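Local structure of endonuclease 2 (Arabidopsis thaliana, 4CXP) at residues K194-C199 against G250-A255. The protein cleaves RNA and single-stranded DNA, and less readily double-stranded DNA, into 5'-phosphorylated products with the help of divalent metal ions. Numbering follows the deposited sequence. Where two conformers were deposited one is given.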
ATOM      1  N   LYS A 194     -11.441  -2.233 -13.981  1.00  9.61           N
ATOM      2  CA  LYS A 194     -12.769  -2.693 -13.589  1.00 10.18           C
ATOM      3  C   LYS A 194     -12.679  -3.895 -12.657  1.00 10.34           C
ATOM      4  O   LYS A 194     -13.438  -4.000 -11.691  1.00 12.76           O
ATOM      5  CB  LYS A 194     -13.633  -2.998 -14.813  1.00 11.31           C
ATOM      6  CG  LYS A 194     -13.951  -1.763 -15.631  1.00 13.69           C
ATOM      7  CD  LYS A 194     -14.827  -1.958 -16.840  1.00 18.53           C
ATOM      8  CE  LYS A 194     -15.077  -0.635 -17.557  1.00 22.46           C
ATOM      9  N   ARG A 195     -11.779  -4.820 -12.949  1.00  9.61           N
ATOM     10  CA  ARG A 195     -11.583  -5.951 -12.044  1.00  9.75           C
ATOM     11  C   ARG A 195     -10.945  -5.531 -10.719  1.00  9.55           C
ATOM     12  O   ARG A 195     -11.299  -6.052  -9.662  1.00 10.23           O
ATOM     13  CB  ARG A 195     -10.754  -7.031 -12.712  1.00 10.12           C
ATOM     14  CG  ARG A 195     -11.444  -7.636 -13.926  1.00 10.59           C
ATOM     15  CD  ARG A 195     -10.776  -8.893 -14.394  1.00 11.21           C
ATOM     16  NE  ARG A 195      -9.377  -8.742 -14.751  1.00 11.51           N
ATOM     17  CZ  ARG A 195      -8.933  -8.437 -15.954  1.00 11.58           C
ATOM     18  NH1 ARG A 195      -9.765  -8.036 -16.915  1.00 13.09           N
ATOM     19  NH2 ARG A 195      -7.642  -8.459 -16.198  1.00 12.42           N
ATOM     20  N   TRP A 196     -10.007  -4.589 -10.761  1.00  9.08           N
ATOM     21  CA  TRP A 196      -9.397  -4.127  -9.537  1.00  8.97           C
ATOM     22  C   TRP A 196     -10.425  -3.569  -8.563  1.00  9.69           C
ATOM     23  O   TRP A 196     -10.288  -3.744  -7.368  1.00 10.32           O
ATOM     24  CB  TRP A 196      -8.361  -3.034  -9.826  1.00  9.06           C
ATOM     25  CG  TRP A 196      -7.197  -3.470 -10.669  1.00  8.69           C
ATOM     26  CD1 TRP A 196      -6.852  -4.739 -11.049  1.00  9.30           C
ATOM     27  CD2 TRP A 196      -6.220  -2.604 -11.248  1.00  8.42           C
ATOM     28  NE1 TRP A 196      -5.735  -4.708 -11.840  1.00  9.27           N
ATOM     29  CE2 TRP A 196      -5.321  -3.404 -11.970  1.00  9.20           C
ATOM     30  CE3 TRP A 196      -6.004  -1.225 -11.200  1.00  8.68           C
ATOM     31  CZ2 TRP A 196      -4.224  -2.857 -12.641  1.00 10.38           C
ATOM     32  CZ3 TRP A 196      -4.926  -0.694 -11.849  1.00 10.21           C
ATOM     33  CH2 TRP A 196      -4.056  -1.499 -12.568  1.00 10.71           C
ATOM     34  N   GLU A 197     -11.425  -2.861  -9.087  1.00 10.35           N
ATOM     35  CA  GLU A 197     -12.442  -2.214  -8.258  1.00 12.17           C
ATOM     36  C   GLU A 197     -13.456  -3.152  -7.659  1.00 13.68           C
ATOM     37  O   GLU A 197     -14.024  -2.852  -6.628  1.00 22.76           O
ATOM     38  CB  GLU A 197     -13.218  -1.213  -9.077  1.00 13.67           C
ATOM     39  CG  GLU A 197     -12.409  -0.049  -9.509  1.00 14.36           C
ATOM     40  CD  GLU A 197     -13.179   0.897 -10.370  1.00 18.14           C
ATOM     41  OE1 GLU A 197     -13.938   0.431 -11.248  1.00 21.52           O
ATOM     42  OE2 GLU A 197     -12.979   2.099 -10.197  1.00 22.42           O
ATOM     43  N   THR A 198     -13.734  -4.252  -8.330  1.00 12.66           N
ATOM     44  CA  THR A 198     -14.841  -5.131  -7.960  1.00 14.14           C
ATOM     45  C   THR A 198     -14.537  -5.868  -6.668  1.00 14.20           C
ATOM     46  O   THR A 198     -13.454  -6.392  -6.483  1.00 15.17           O
ATOM     47  CB  THR A 198     -15.071  -6.132  -9.104  1.00 15.35           C
ATOM     48  OG1 THR A 198     -15.516  -5.390 -10.249  1.00 18.60           O
ATOM     49  CG2 THR A 198     -16.103  -7.197  -8.764  1.00 17.45           C
ATOM     50  N   CYS A 199     -15.530  -5.896  -5.800  1.00 14.30           N
ATOM     51  CA  CYS A 199     -15.465  -6.642  -4.552  0.70 14.11           C
ATOM     52  C   CYS A 199     -16.842  -7.162  -4.197  1.00 16.65           C
ATOM     53  O   CYS A 199     -17.742  -6.396  -3.885  1.00 20.82           O
ATOM     54  CB  CYS A 199     -14.954  -5.757  -3.427  0.70 15.02           C
ATOM     55  SG  CYS A 199     -14.706  -6.594  -1.842  0.70 14.60           S
ATOM     56  N   GLY A 250      -3.531   0.153  -5.716  1.00  7.59           N
ATOM     57  CA  GLY A 250      -3.823   0.691  -4.406  1.00  7.72           C
ATOM     58  C   GLY A 250      -4.739   1.905  -4.466  1.00  7.59           C
ATOM     59  O   GLY A 250      -5.670   2.017  -3.679  1.00  8.52           O
ATOM     60  N   GLY A 251      -4.449   2.834  -5.370  1.00  7.75           N
ATOM     61  CA  GLY A 251      -5.269   4.015  -5.491  1.00  8.09           C
ATOM     62  C   GLY A 251      -6.687   3.713  -5.942  1.00  7.72           C
ATOM     63  O   GLY A 251      -7.659   4.251  -5.418  1.00  8.47           O
ATOM     64  N   VAL A 252      -6.800   2.852  -6.955  1.00  7.39           N
ATOM     65  CA  VAL A 252      -8.091   2.458  -7.481  1.00  7.92           C
ATOM     66  C   VAL A 252      -8.912   1.753  -6.397  1.00  7.90           C
ATOM     67  O   VAL A 252     -10.110   2.016  -6.244  1.00  8.33           O
ATOM     68  CB  VAL A 252      -7.897   1.587  -8.738  1.00  8.31           C
ATOM     69  CG1 VAL A 252      -9.168   0.853  -9.098  1.00  9.10           C
ATOM     70  CG2 VAL A 252      -7.419   2.424  -9.909  1.00  8.50           C
ATOM     71  N   ARG A 253      -8.282   0.849  -5.655  1.00  7.80           N
ATOM     72  CA  ARG A 253      -8.985   0.078  -4.653  1.00  7.86           C
ATOM     73  C   ARG A 253      -9.318   0.900  -3.421  1.00  7.89           C
ATOM     74  O   ARG A 253     -10.373   0.689  -2.825  1.00  8.79           O
ATOM     75  CB  ARG A 253      -8.187  -1.178  -4.323  1.00  8.21           C
ATOM     76  CG  ARG A 253      -8.257  -2.163  -5.469  1.00  8.42           C
ATOM     77  CD  ARG A 253      -7.173  -3.189  -5.414  1.00  7.93           C
ATOM     78  NE  ARG A 253      -7.433  -4.281  -6.339  1.00  7.81           N
ATOM     79  CZ  ARG A 253      -6.575  -5.257  -6.579  1.00  7.65           C
ATOM     80  NH1 ARG A 253      -5.342  -5.181  -6.118  1.00  7.93           N
ATOM     81  NH2 ARG A 253      -6.928  -6.299  -7.316  1.00  8.54           N
ATOM     82  N   LEU A 254      -8.460   1.833  -3.027  1.00  7.78           N
ATOM     83  CA  LEU A 254      -8.810   2.711  -1.933  1.00  7.88           C
ATOM     84  C   LEU A 254     -10.062   3.504  -2.282  1.00  8.06           C
ATOM     85  O   LEU A 254     -11.008   3.574  -1.484  1.00  8.63           O
ATOM     86  CB  LEU A 254      -7.649   3.622  -1.568  1.00  8.10           C
ATOM     87  CG  LEU A 254      -7.938   4.634  -0.456  1.00  8.74           C
ATOM     88  CD1 LEU A 254      -8.473   3.990   0.811  1.00  9.19           C
ATOM     89  CD2 LEU A 254      -6.679   5.436  -0.170  1.00  9.66           C
ATOM     90  N   ALA A 255     -10.110   4.087  -3.483  1.00  7.91           N
ATOM     91  CA  ALA A 255     -11.295   4.842  -3.869  1.00  8.73           C
ATOM     92  C   ALA A 255     -12.524   3.948  -3.943  1.00  8.78           C
ATOM     93  O   ALA A 255     -13.605   4.340  -3.487  1.00  9.41           O
ATOM     94  CB  ALA A 255     -11.089   5.539  -5.186  1.00  8.96           C
TER
HETATM   95  O   HOH W   1      -9.799  -6.970  -7.418  1.00 11.87           O
HETATM   96  O   HOH W   2     -11.581   3.390  -8.114  1.00 11.76           O
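R253 reaches W196 on a chain extended from CG to NE, and V252 turns CG1 anti to its backbone N (chi1 165°) to meet E197. The guanidinium then grips the last turn of helix 190-197: R253 NE donates to W196 O at 3.1 Å with an N-H...O angle of 159°. The oxygen lies in the guanidinium plane, whereas the donor is tilted out of the W196 carbonyl plane. One guanidinium face looks toward W196 CG, but the indole and guanidinium planes are 56° apart, which excludes a parallel stack. R253 NH2 continues the grip through a water that accepts from it at 3.0 Å and can donate to R195 O, while NH1 pairs with E212 and hydrogen-bonds H126. V252 supplies the apolar part of the contact. Its CG1 sits 3.4 Å from E197 CG and 4.0 Å from W196 CB, and CG2 approaches the indole edge at CE3 (4.1 Å). A second water links E197 OE2 (2.8 Å) to V252 O, and the same carboxylate is salt-bridged to R16. One carbonyl near the end of helix 190-197 bonded directly by the buried R253, its neighbour reached through water, thus joins that helix to the long C-terminal helix 233-262, a helix-to-helix contact within the mainly helical S1/P1 nuclease fold.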